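Endo-beta-1,4-mannanase (Alicyclobacillus acidocaldarius, PDB 4CD8) hydrolyses internal beta-1,4-mannosidic linkages of mannans as an endo-acting glycoside hydrolase of family GH113, built on a TIM-barrel fold. Local coordinates at residues 55-61 with 106-110; 62-66 with 129-134; 120-124 with 155-161; 262-266 with 309-314. One frame throughout, in Å; residues are numbered along the deposited sequence. Where two conformers were deposited one is given.

Contact 1 (55-61 with 106-110)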
loop_
_atom_site.group_PDB
_atom_site.type_symbol
_atom_site.label_atom_id
_atom_site.label_comp_id
_atom_site.label_asym_id
_atom_site.label_seq_id
_atom_site.Cartn_x
_atom_site.Cartn_y
_atom_site.Cartn_z
ATOM N N MET A 55 12.669 11.996 -0.376
ATOM C CA MET A 55 12.780 13.386 -0.072
ATOM C C MET A 55 14.004 13.584 0.756
ATOM O O MET A 55 14.264 12.838 1.700
ATOM C CB MET A 55 11.566 13.892 0.677
ATOM C CG MET A 55 10.381 14.055 -0.264
ATOM S SD MET A 55 8.814 14.277 0.585
ATOM C CE MET A 55 9.070 15.921 1.292
ATOM N N GLU A 56 14.718 14.621 0.380
ATOM C CA GLU A 56 15.921 15.025 1.029
ATOM C C GLU A 56 15.609 15.402 2.504
ATOM O O GLU A 56 16.316 14.993 3.417
ATOM C CB GLU A 56 16.495 16.181 0.202
ATOM C CG GLU A 56 17.876 16.616 0.605
ATOM C CD GLU A 56 19.015 15.856 -0.053
ATOM O OE1 GLU A 56 18.809 14.935 -0.884
ATOM O OE2 GLU A 56 20.160 16.253 0.278
ATOM N N HIS A 57 14.524 16.116 2.766
ATOM C CA HIS A 57 14.104 16.340 4.146
ATOM C C HIS A 57 12.624 16.633 4.030
ATOM O O HIS A 57 12.119 16.840 2.929
ATOM C CB HIS A 57 14.846 17.526 4.824
ATOM C CG HIS A 57 16.179 17.186 5.454
ATOM N ND1 HIS A 57 16.314 16.405 6.586
ATOM C CD2 HIS A 57 17.435 17.590 5.134
ATOM C CE1 HIS A 57 17.591 16.311 6.909
ATOM N NE2 HIS A 57 18.294 17.027 6.049
ATOM N N PRO A 58 11.926 16.649 5.158
ATOM C CA PRO A 58 10.451 16.722 5.169
ATOM C C PRO A 58 9.875 18.106 4.892
ATOM O O PRO A 58 8.683 18.205 4.614
ATOM C CB PRO A 58 10.074 16.259 6.572
ATOM C CG PRO A 58 11.268 16.546 7.402
ATOM C CD PRO A 58 12.449 16.362 6.505
ATOM N N GLY A 59 10.706 19.139 4.900
ATOM C CA GLY A 59 10.353 20.482 4.485
ATOM C C GLY A 59 10.991 20.929 3.181
ATOM O O GLY A 59 10.966 22.114 2.869
ATOM N N ASP A 60 11.558 19.979 2.422
ATOM C CA ASP A 60 12.143 20.252 1.087
ATOM C C ASP A 60 11.200 19.669 -0.005
ATOM O O ASP A 60 10.814 18.506 0.060
ATOM C CB ASP A 60 13.560 19.643 1.055
ATOM C CG ASP A 60 14.302 19.867 -0.241
ATOM O OD1 ASP A 60 13.684 20.207 -1.274
ATOM O OD2 ASP A 60 15.551 19.719 -0.220
ATOM N N PRO A 61 10.775 20.503 -0.978
ATOM C CA PRO A 61 9.830 19.970 -1.965
ATOM C C PRO A 61 10.404 18.969 -2.978
ATOM O O PRO A 61 9.658 18.392 -3.776
ATOM C CB PRO A 61 9.361 21.234 -2.705
ATOM C CG PRO A 61 10.490 22.207 -2.552
ATOM C CD PRO A 61 10.996 21.942 -1.165
ATOM N N GLU A 106 4.058 13.279 7.897
ATOM C CA GLU A 106 4.426 14.456 8.687
ATOM C C GLU A 106 5.236 15.489 7.905
ATOM O O GLU A 106 5.727 16.465 8.472
ATOM C CB GLU A 106 5.215 14.003 9.949
ATOM C CG GLU A 106 4.301 13.546 11.067
ATOM C CD GLU A 106 5.042 12.877 12.218
ATOM O OE1 GLU A 106 6.284 13.077 12.385
ATOM O OE2 GLU A 106 4.356 12.132 12.951
ATOM N N ILE A 107 5.313 15.345 6.579
ATOM C CA ILE A 107 5.962 16.383 5.775
ATOM C C ILE A 107 5.228 17.707 5.910
ATOM O O ILE A 107 4.021 17.752 6.128
ATOM C CB ILE A 107 6.157 15.975 4.313
ATOM C CG1 ILE A 107 4.845 15.841 3.558
ATOM C CG2 ILE A 107 6.940 14.669 4.279
ATOM C CD1 ILE A 107 5.051 15.689 2.064
ATOM N N ARG A 108 5.977 18.797 5.879
ATOM C CA ARG A 108 5.385 20.107 6.087
ATOM C C ARG A 108 6.247 21.211 5.527
ATOM O O ARG A 108 7.453 21.120 5.575
ATOM C CB ARG A 108 5.118 20.359 7.584
ATOM C CG ARG A 108 4.500 21.715 7.849
ATOM C CD ARG A 108 3.834 21.776 9.198
ATOM N NE ARG A 108 2.693 20.864 9.258
ATOM C CZ ARG A 108 1.683 20.981 10.116
ATOM N NH1 ARG A 108 1.653 21.989 10.984
ATOM N NH2 ARG A 108 0.695 20.082 10.101
ATOM N N PHE A 109 5.598 22.280 5.046
ATOM C CA PHE A 109 6.270 23.401 4.366
ATOM C C PHE A 109 5.991 24.746 4.999
ATOM O O PHE A 109 4.914 24.969 5.543
ATOM C CB PHE A 109 5.905 23.384 2.901
ATOM C CG PHE A 109 6.317 22.107 2.271
ATOM C CD1 PHE A 109 7.618 21.933 1.888
ATOM C CD2 PHE A 109 5.459 21.019 2.238
ATOM C CE1 PHE A 109 8.045 20.720 1.417
ATOM C CE2 PHE A 109 5.877 19.798 1.756
ATOM C CZ PHE A 109 7.185 19.652 1.351
ATOM N N GLU A 110 7.002 25.629 4.938
ATOM C CA GLU A 110 6.930 26.995 5.489
ATOM C C GLU A 110 5.805 27.831 4.873
ATOM O O GLU A 110 5.222 28.691 5.546
ATOM C CB GLU A 110 8.276 27.724 5.285
HETATM O O HOH W 1 10.116 24.172 4.418
#
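Two loops of the TIM barrel meet here: residues 55-61, which run from the last residue of barrel strand 46-55 into the loop after it, and residues 106-110, in the loop that leads from strand 89-98 to helix 120-140. The first of them folds into a type I beta turn from His57 to Asp60, closed by Asp60 N donating to His57 O at 3.2 Å. Polar contact between the loops is backbone to backbone. Arg108 N donates to Pro58 O at 3.0 Å, so the second residue of the turn accepts a bond from the extended chain beside it; next door, Gly59 CA lies 3.2 Å from Arg108 O in a CA-H...O contact. The apolar contacts centre on Ile107 and Phe109. Met55 CE reaches Ile107 CG2 at 3.9 Å and Phe109 CZ at 4.2 Å, and Pro58 CB lies 4.2 Å from Ile107 CG2. The Phe109 ring fits along the turn's outgoing backbone, with CE1 3.4 Å from Gly59 C, and Pro61 CD lies 4.1 Å from the same CE1. Trp120 and Trp123 of helix 120-140 also pack on Phe109. Beyond the direct bond, a water donates to Gly59 O at 2.7 Å and accepts a weak bond from Glu110 N at 3.5 Å.

Contact 2 (62-66 with 129-134)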
loop_
_atom_site.group_PDB
_atom_site.type_symbol
_atom_site.label_atom_id
_atom_site.label_comp_id
_atom_site.label_asym_id
_atom_site.label_seq_id
_atom_site.Cartn_x
_atom_site.Cartn_y
_atom_site.Cartn_z
ATOM N N ALA A 62 11.723 18.790 -2.983
ATOM C CA ALA A 62 12.379 17.902 -3.936
ATOM C C ALA A 62 12.092 16.460 -3.634
ATOM O O ALA A 62 12.122 16.044 -2.479
ATOM C CB ALA A 62 13.895 18.138 -3.894
ATOM N N ILE A 63 11.866 15.690 -4.690
ATOM C CA ILE A 63 11.703 14.255 -4.625
ATOM C C ILE A 63 12.622 13.548 -5.638
ATOM O O ILE A 63 12.651 13.858 -6.841
ATOM C CB ILE A 63 10.240 13.815 -4.915
ATOM C CG1 ILE A 63 9.244 14.618 -4.065
ATOM C CG2 ILE A 63 10.106 12.333 -4.661
ATOM C CD1 ILE A 63 7.801 14.364 -4.446
ATOM N N ALA A 64 13.367 12.576 -5.124
ATOM C CA ALA A 64 14.258 11.759 -5.939
ATOM C C ALA A 64 13.596 10.440 -6.268
ATOM O O ALA A 64 13.273 9.650 -5.385
ATOM C CB ALA A 64 15.584 11.530 -5.185
ATOM N N TYR A 65 13.391 10.191 -7.554
ATOM C CA TYR A 65 12.865 8.901 -7.992
ATOM C C TYR A 65 13.406 8.532 -9.366
ATOM O O TYR A 65 14.046 9.361 -10.037
ATOM C CB TYR A 65 11.336 8.912 -8.013
ATOM C CG TYR A 65 10.741 10.001 -8.898
ATOM C CD1 TYR A 65 10.517 11.284 -8.396
ATOM C CD2 TYR A 65 10.417 9.747 -10.232
ATOM C CE1 TYR A 65 9.970 12.283 -9.183
ATOM C CE2 TYR A 65 9.860 10.731 -11.035
ATOM C CZ TYR A 65 9.648 11.995 -10.506
ATOM O OH TYR A 65 9.122 12.968 -11.285
ATOM N N GLY A 66 13.126 7.304 -9.783
ATOM C CA GLY A 66 13.812 6.714 -10.906
ATOM C C GLY A 66 15.254 6.396 -10.513
ATOM O O GLY A 66 15.643 6.581 -9.369
ATOM N N ASP A 129 4.252 15.536 -10.621
ATOM C CA ASP A 129 5.141 15.125 -11.683
ATOM C C ASP A 129 5.450 13.604 -11.532
ATOM O O ASP A 129 5.432 12.831 -12.476
ATOM C CB ASP A 129 6.396 16.004 -11.598
ATOM C CG ASP A 129 6.309 17.272 -12.415
ATOM O OD1 ASP A 129 5.262 17.556 -13.026
ATOM O OD2 ASP A 129 7.310 18.016 -12.425
ATOM N N MET A 130 5.784 13.198 -10.320
ATOM C CA MET A 130 6.047 11.820 -10.060
ATOM C C MET A 130 4.830 10.910 -10.305
ATOM O O MET A 130 4.974 9.882 -10.958
ATOM C CB MET A 130 6.494 11.689 -8.617
ATOM C CG MET A 130 6.927 10.298 -8.234
ATOM S SD MET A 130 7.499 10.049 -6.578
ATOM C CE MET A 130 6.036 9.898 -5.615
ATOM N N MET A 131 3.664 11.285 -9.769
ATOM C CA MET A 131 2.468 10.460 -9.936
ATOM C C MET A 131 2.043 10.372 -11.398
ATOM O O MET A 131 1.641 9.304 -11.862
ATOM C CB MET A 131 1.292 10.993 -9.120
ATOM C CG MET A 131 1.441 10.917 -7.619
ATOM S SD MET A 131 1.649 9.230 -7.050
ATOM C CE MET A 131 3.296 9.359 -6.864
ATOM N N ALA A 132 2.123 11.494 -12.112
ATOM C CA ALA A 132 1.780 11.499 -13.547
ATOM C C ALA A 132 2.681 10.547 -14.325
ATOM O O ALA A 132 2.245 9.793 -15.187
ATOM C CB ALA A 132 1.919 12.898 -14.067
ATOM N N HIS A 133 3.983 10.572 -13.981
ATOM C CA HIS A 133 4.945 9.697 -14.639
ATOM C C HIS A 133 4.582 8.238 -14.418
ATOM O O HIS A 133 4.585 7.448 -15.360
ATOM C CB HIS A 133 6.379 9.942 -14.136
ATOM C CG HIS A 133 7.361 8.948 -14.658
ATOM N ND1 HIS A 133 7.946 9.066 -15.896
ATOM C CD2 HIS A 133 7.815 7.782 -14.138
ATOM C CE1 HIS A 133 8.730 8.025 -16.113
ATOM N NE2 HIS A 133 8.671 7.230 -15.060
ATOM N N TYR A 134 4.301 7.868 -13.157
ATOM C CA TYR A 134 4.010 6.480 -12.866
ATOM C C TYR A 134 2.611 6.049 -13.252
ATOM O O TYR A 134 2.445 4.894 -13.570
ATOM C CB TYR A 134 4.392 6.093 -11.436
ATOM C CG TYR A 134 5.908 6.115 -11.250
ATOM C CD1 TYR A 134 6.721 5.220 -11.912
ATOM C CD2 TYR A 134 6.503 7.077 -10.442
ATOM C CE1 TYR A 134 8.108 5.232 -11.751
ATOM C CE2 TYR A 134 7.871 7.086 -10.266
ATOM C CZ TYR A 134 8.662 6.186 -10.951
ATOM O OH TYR A 134 10.020 6.220 -10.783
#
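In this TIM barrel the short, weakly bonded strand 63-64 pairs antiparallel with barrel strand 46-55, and here it and the residues after it are packed against helix 120-140 through a Met-aromatic contact. Met130 lays its side chain on one face of the Tyr65 ring: CG stands 3.6 Å from the ring centroid, almost on the normal, as a CH-pi contact, and SD lies obliquely at 4.2 Å from the same centroid. Met130 SD also meets Ile63 CG2 at 4.0 Å, so the thioether touches both residues. Tyr134, one helical turn on from Met130, comes to the ring's edge, its OH 3.6 Å from Tyr65 CD2; the two tyrosine rings lie obliquely, centroids 5.8 Å apart. On the barrel side, Val96 of strand 89-98 touches both Ile63 and Met130, while Asp129 turns its charge to a salt bridge with Arg168 of helix 159-172. Apolar and aromatic side chains do the joining: a beta hairpin formed by barrel strand 46-55 and strand 63-64, packed on an outer helix of the beta/alpha barrel.

Contact 3 (120-124 with 155-161)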
loop_
_atom_site.group_PDB
_atom_site.type_symbol
_atom_site.label_atom_id
_atom_site.label_comp_id
_atom_site.label_asym_id
_atom_site.label_seq_id
_atom_site.Cartn_x
_atom_site.Cartn_y
_atom_site.Cartn_z
ATOM N N TRP A 120 3.969 24.075 -0.100
ATOM C CA TRP A 120 3.098 22.990 -0.478
ATOM C C TRP A 120 2.888 22.964 -1.985
ATOM O O TRP A 120 2.916 21.894 -2.593
ATOM C CB TRP A 120 1.782 23.106 0.271
ATOM C CG TRP A 120 1.885 22.573 1.648
ATOM C CD1 TRP A 120 1.913 23.284 2.805
ATOM C CD2 TRP A 120 1.937 21.208 2.002
ATOM N NE1 TRP A 120 2.020 22.428 3.876
ATOM C CE2 TRP A 120 2.019 21.143 3.407
ATOM C CE3 TRP A 120 1.965 20.022 1.258
ATOM C CZ2 TRP A 120 2.080 19.918 4.091
ATOM C CZ3 TRP A 120 2.051 18.820 1.920
ATOM C CH2 TRP A 120 2.083 18.772 3.323
ATOM N N GLU A 121 2.765 24.145 -2.593
ATOM C CA GLU A 121 2.614 24.208 -4.047
ATOM C C GLU A 121 3.774 23.544 -4.758
ATOM O O GLU A 121 3.626 22.735 -5.662
ATOM C CB GLU A 121 2.512 25.659 -4.516
ATOM C CG GLU A 121 2.246 25.777 -6.014
ATOM C CD GLU A 121 2.028 27.184 -6.506
ATOM O OE1 GLU A 121 2.047 28.169 -5.727
ATOM O OE2 GLU A 121 1.787 27.288 -7.718
ATOM N N ALA A 122 4.982 23.885 -4.301
ATOM C CA ALA A 122 6.144 23.310 -4.931
ATOM C C ALA A 122 6.231 21.792 -4.721
ATOM O O ALA A 122 6.596 21.050 -5.635
ATOM C CB ALA A 122 7.390 23.975 -4.430
ATOM N N TRP A 123 5.924 21.335 -3.505
ATOM C CA TRP A 123 5.963 19.904 -3.235
ATOM C C TRP A 123 4.931 19.176 -4.091
ATOM O O TRP A 123 5.243 18.156 -4.689
ATOM C CB TRP A 123 5.744 19.593 -1.761
ATOM C CG TRP A 123 5.764 18.121 -1.505
ATOM C CD1 TRP A 123 6.879 17.314 -1.374
ATOM C CD2 TRP A 123 4.632 17.238 -1.516
ATOM N NE1 TRP A 123 6.491 15.998 -1.246
ATOM C CE2 TRP A 123 5.117 15.934 -1.314
ATOM C CE3 TRP A 123 3.240 17.437 -1.645
ATOM C CZ2 TRP A 123 4.285 14.831 -1.271
ATOM C CZ3 TRP A 123 2.394 16.321 -1.564
ATOM C CH2 TRP A 123 2.925 15.044 -1.380
ATOM N N PHE A 124 3.717 19.739 -4.168
ATOM C CA PHE A 124 2.720 19.106 -4.994
ATOM C C PHE A 124 3.113 19.093 -6.475
ATOM O O PHE A 124 2.734 18.169 -7.205
ATOM C CB PHE A 124 1.359 19.756 -4.802
ATOM C CG PHE A 124 0.507 19.095 -3.767
ATOM C CD1 PHE A 124 -0.242 17.966 -4.076
ATOM C CD2 PHE A 124 0.439 19.589 -2.490
ATOM C CE1 PHE A 124 -1.013 17.354 -3.123
ATOM C CE2 PHE A 124 -0.346 18.973 -1.531
ATOM C CZ PHE A 124 -1.082 17.866 -1.855
ATOM N N ALA A 155 -0.618 16.263 4.192
ATOM C CA ALA A 155 -0.932 16.762 2.850
ATOM C C ALA A 155 -2.448 16.794 2.590
ATOM O O ALA A 155 -2.927 17.590 1.785
ATOM C CB ALA A 155 -0.232 15.926 1.806
ATOM N N GLU A 156 -3.166 15.922 3.278
ATOM C CA GLU A 156 -4.603 15.734 3.046
ATOM C C GLU A 156 -5.457 17.004 3.086
ATOM O O GLU A 156 -6.322 17.175 2.210
ATOM C CB GLU A 156 -5.143 14.630 3.937
ATOM C CG GLU A 156 -4.781 13.235 3.461
ATOM C CD GLU A 156 -4.913 12.140 4.535
ATOM O OE1 GLU A 156 -5.460 12.429 5.632
ATOM O OE2 GLU A 156 -4.488 10.978 4.245
ATOM N N PRO A 157 -5.208 17.934 4.022
ATOM C CA PRO A 157 -6.024 19.168 4.036
ATOM C C PRO A 157 -5.864 20.071 2.815
ATOM O O PRO A 157 -6.674 20.962 2.641
ATOM C CB PRO A 157 -5.596 19.891 5.317
ATOM C CG PRO A 157 -4.934 18.857 6.142
ATOM C CD PRO A 157 -4.389 17.805 5.236
ATOM N N HIS A 158 -4.836 19.836 1.995
ATOM C CA HIS A 158 -4.603 20.605 0.758
ATOM C C HIS A 158 -5.428 19.970 -0.343
ATOM O O HIS A 158 -4.921 19.358 -1.256
ATOM C CB HIS A 158 -3.099 20.651 0.467
ATOM C CG HIS A 158 -2.334 21.210 1.614
ATOM N ND1 HIS A 158 -2.126 22.560 1.775
ATOM C CD2 HIS A 158 -1.783 20.608 2.701
ATOM C CE1 HIS A 158 -1.467 22.766 2.909
ATOM N NE2 HIS A 158 -1.259 21.600 3.489
ATOM N N GLU A 159 -6.741 20.177 -0.225
ATOM C CA GLU A 159 -7.716 19.443 -1.009
ATOM C C GLU A 159 -7.639 19.791 -2.505
ATOM O O GLU A 159 -7.625 18.912 -3.356
ATOM C CB GLU A 159 -9.121 19.733 -0.462
ATOM C CG GLU A 159 -10.202 18.797 -0.966
ATOM C CD GLU A 159 -11.590 19.312 -0.663
ATOM O OE1 GLU A 159 -11.758 20.088 0.304
ATOM O OE2 GLU A 159 -12.502 18.954 -1.426
ATOM N N ALA A 160 -7.606 21.077 -2.805
ATOM C CA ALA A 160 -7.521 21.527 -4.191
ATOM C C ALA A 160 -6.250 20.998 -4.841
ATOM O O ALA A 160 -6.256 20.575 -5.974
ATOM C CB ALA A 160 -7.597 23.044 -4.255
ATOM N N MET A 161 -5.141 20.972 -4.099
ATOM C CA MET A 161 -3.937 20.444 -4.673
ATOM C C MET A 161 -4.035 18.944 -4.935
ATOM O O MET A 161 -3.520 18.466 -5.950
ATOM C CB MET A 161 -2.700 20.779 -3.818
ATOM C CG MET A 161 -2.382 22.282 -3.815
ATOM S SD MET A 161 -1.025 22.664 -2.705
ATOM C CE MET A 161 -1.005 24.460 -2.906
#
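The start of helix 120-140 offers three large side chains, Trp120, Trp123 and Phe124, to the turn 155-158 and the first residues of helix 159-172. Trp120, Phe124 and, more loosely, Trp123 form a shallow hollow that the Ala155 methyl fills: its CB lies 3.7 Å from Trp120 CZ3, 4.2 Å from Phe124 CZ and 4.3 Å from Trp123 CZ3. His158 presents a flat surface, and Trp120 covers it. The five-membered ring of Trp120 stacks face to face on the His158 ring, centroids 3.8 Å apart and planes at 27°, with Trp120 CE2 3.3 Å from His158 NE2. The other ring nitrogen, ND1, is hydrogen-bonded to Glu112 OE2, in the loop before helix 120-140. Met161 is the largest bump from the other side. Its CB sits over the Phe124 face, 3.5 Å from the ring centroid as a CH-pi contact, and SD makes an oblique Met-aromatic contact, 3.4 Å from Phe124 CD2. The extended side chain runs on along the helix surface beside Trp120 and Phe124, one turn apart, and ends at Glu121, with SD 4.1 Å from Trp120 CB and CE 4.0 Å from Glu121 CB. His158, at the N-cap position of helix 159-172, is the centre of an inverse gamma turn; its CA-to-CB bond and that of Met161 both point toward helix 120-140. Packing of successive outer helices, with strand 145-150 between them in the chain, is typical of the beta/alpha repeat of a TIM barrel.

Contact 4 (262-266 with 309-314)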
loop_
_atom_site.group_PDB
_atom_site.type_symbol
_atom_site.label_atom_id
_atom_site.label_comp_id
_atom_site.label_asym_id
_atom_site.label_seq_id
_atom_site.Cartn_x
_atom_site.Cartn_y
_atom_site.Cartn_z
ATOM N N TYR A 262 -4.027 -11.702 12.469
ATOM C CA TYR A 262 -4.849 -12.066 11.273
ATOM C C TYR A 262 -6.187 -12.670 11.705
ATOM O O TYR A 262 -7.247 -12.310 11.167
ATOM C CB TYR A 262 -4.074 -13.011 10.335
ATOM C CG TYR A 262 -3.164 -12.252 9.373
ATOM C CD1 TYR A 262 -3.651 -11.753 8.156
ATOM C CD2 TYR A 262 -1.844 -11.995 9.691
ATOM C CE1 TYR A 262 -2.835 -11.056 7.296
ATOM C CE2 TYR A 262 -1.010 -11.293 8.851
ATOM C CZ TYR A 262 -1.504 -10.810 7.655
ATOM O OH TYR A 262 -0.689 -10.116 6.820
ATOM N N GLU A 263 -6.168 -13.544 12.712
ATOM C CA GLU A 263 -7.435 -14.097 13.245
ATOM C C GLU A 263 -8.388 -12.982 13.701
ATOM O O GLU A 263 -9.599 -12.986 13.328
ATOM C CB GLU A 263 -7.172 -15.114 14.360
ATOM C CG GLU A 263 -6.493 -16.376 13.856
ATOM C CD GLU A 263 -7.420 -17.369 13.145
ATOM O OE1 GLU A 263 -8.544 -17.016 12.750
ATOM O OE2 GLU A 263 -7.003 -18.533 12.966
ATOM N N ALA A 264 -7.858 -11.998 14.428
ATOM C CA ALA A 264 -8.699 -10.914 14.954
ATOM C C ALA A 264 -9.294 -10.057 13.846
ATOM O O ALA A 264 -10.466 -9.667 13.909
ATOM C CB ALA A 264 -7.925 -10.038 15.930
ATOM N N MET A 265 -8.473 -9.759 12.850
ATOM C CA MET A 265 -8.911 -8.984 11.714
ATOM C C MET A 265 -10.011 -9.718 10.943
ATOM O O MET A 265 -11.085 -9.141 10.710
ATOM C CB MET A 265 -7.728 -8.673 10.804
ATOM C CG MET A 265 -8.179 -8.030 9.511
ATOM S SD MET A 265 -6.782 -7.661 8.476
ATOM C CE MET A 265 -6.410 -9.267 7.799
ATOM N N PHE A 266 -9.766 -10.967 10.558
ATOM C CA PHE A 266 -10.780 -11.743 9.832
ATOM C C PHE A 266 -12.036 -11.937 10.655
ATOM O O PHE A 266 -13.150 -11.816 10.103
ATOM C CB PHE A 266 -10.239 -13.082 9.353
ATOM C CG PHE A 266 -9.157 -12.963 8.290
ATOM C CD1 PHE A 266 -9.339 -12.180 7.160
ATOM C CD2 PHE A 266 -7.971 -13.646 8.418
ATOM C CE1 PHE A 266 -8.353 -12.103 6.175
ATOM C CE2 PHE A 266 -6.994 -13.570 7.449
ATOM C CZ PHE A 266 -7.174 -12.792 6.333
ATOM N N VAL A 309 -3.756 -19.167 8.101
ATOM C CA VAL A 309 -4.945 -18.364 8.493
ATOM C C VAL A 309 -5.478 -17.628 7.268
ATOM O O VAL A 309 -6.699 -17.655 6.970
ATOM C CB VAL A 309 -4.647 -17.355 9.623
ATOM C CG1 VAL A 309 -5.878 -16.529 9.965
ATOM C CG2 VAL A 309 -4.170 -18.093 10.871
ATOM N N VAL A 310 -4.561 -16.979 6.562
ATOM C CA VAL A 310 -4.911 -16.296 5.323
ATOM C C VAL A 310 -5.473 -17.240 4.256
ATOM O O VAL A 310 -6.483 -16.908 3.560
ATOM C CB VAL A 310 -3.702 -15.504 4.777
ATOM C CG1 VAL A 310 -3.953 -15.008 3.360
ATOM C CG2 VAL A 310 -3.382 -14.349 5.718
ATOM N N ALA A 311 -4.855 -18.404 4.113
ATOM C CA ALA A 311 -5.334 -19.415 3.183
ATOM C C ALA A 311 -6.771 -19.814 3.503
ATOM O O ALA A 311 -7.634 -19.814 2.605
ATOM C CB ALA A 311 -4.418 -20.625 3.203
ATOM N N ARG A 312 -7.041 -20.126 4.768
ATOM C CA ARG A 312 -8.382 -20.535 5.184
ATOM C C ARG A 312 -9.412 -19.433 4.874
ATOM O O ARG A 312 -10.530 -19.735 4.369
ATOM C CB ARG A 312 -8.398 -20.931 6.676
ATOM N N ALA A 313 -9.036 -18.160 5.151
ATOM C CA ALA A 313 -9.957 -17.053 4.868
ATOM C C ALA A 313 -10.123 -16.806 3.349
ATOM O O ALA A 313 -11.267 -16.731 2.836
ATOM C CB ALA A 313 -9.512 -15.792 5.590
ATOM N N PHE A 314 -9.007 -16.744 2.617
ATOM C CA PHE A 314 -9.040 -16.362 1.184
ATOM C C PHE A 314 -9.594 -17.429 0.244
ATOM O O PHE A 314 -10.262 -17.084 -0.752
ATOM C CB PHE A 314 -7.642 -15.948 0.694
ATOM C CG PHE A 314 -7.230 -14.546 1.103
ATOM C CD1 PHE A 314 -7.953 -13.804 2.047
ATOM C CD2 PHE A 314 -6.062 -13.987 0.595
ATOM C CE1 PHE A 314 -7.524 -12.544 2.437
ATOM C CE2 PHE A 314 -5.645 -12.725 0.988
ATOM C CZ PHE A 314 -6.374 -12.004 1.906
#
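Phe266 gives up the most surface in this pairing of two outer helices of the TIM barrel, 82 Å², followed by Val309 with 73 Å². The axes of 262-266 and 309-314 approach to 10.4 Å and run at 20° to each other, nearly parallel, as neighbouring helices of the barrel's outer layer do. Phe266 acts as a knob in a hole formed by Val309, Val310, Ala313 and Phe314. Ala313 CB sits squarely over one face of its ring, 3.6 Å from the centroid and 2° off the normal, a CH-pi contact. Val309 CG1 meets the ring edge, 3.9 Å from Phe266 CD2, while Phe266 CE1 touches Phe314 CE1 at 3.9 Å with the two rings oblique. Val309 reaches back to the preceding turn as well: its CG1 is 4.0 Å from Tyr262 CB, and its CG2 is 3.6 Å from Glu263 OE2. Val310 comes third with 39 Å², its CG2 lying 3.6 Å from Tyr262 CD1. Leu280 of strand 275-283 touches Tyr262, Val310 and Phe314, tying both helices to the barrel wall. No hydrogen bond crosses between the segments, so this pairing rests on shape and on burial of apolar surface.

Contacts 1, 2 and 3 form one cluster, their centres 12 to 15 Å apart, whereas contact 4 lies across the chain's centre, 35 to 38 Å from each of them. Trp123 of helix 120-140 joins the cluster, touching Met55, Pro61, Ile107 and Phe109 of contact 1 and Ile63 of contact 2. Contacts 2 and 3 share that helix. Along the chain, contact 2 crosses both contact 1 and contact 3, contact 3 follows contact 1 in series, and contact 4 comes last. The cluster thus ties successive beta/alpha units and their loops together, while contact 4 pairs the last two long helices of the barrel on its far side.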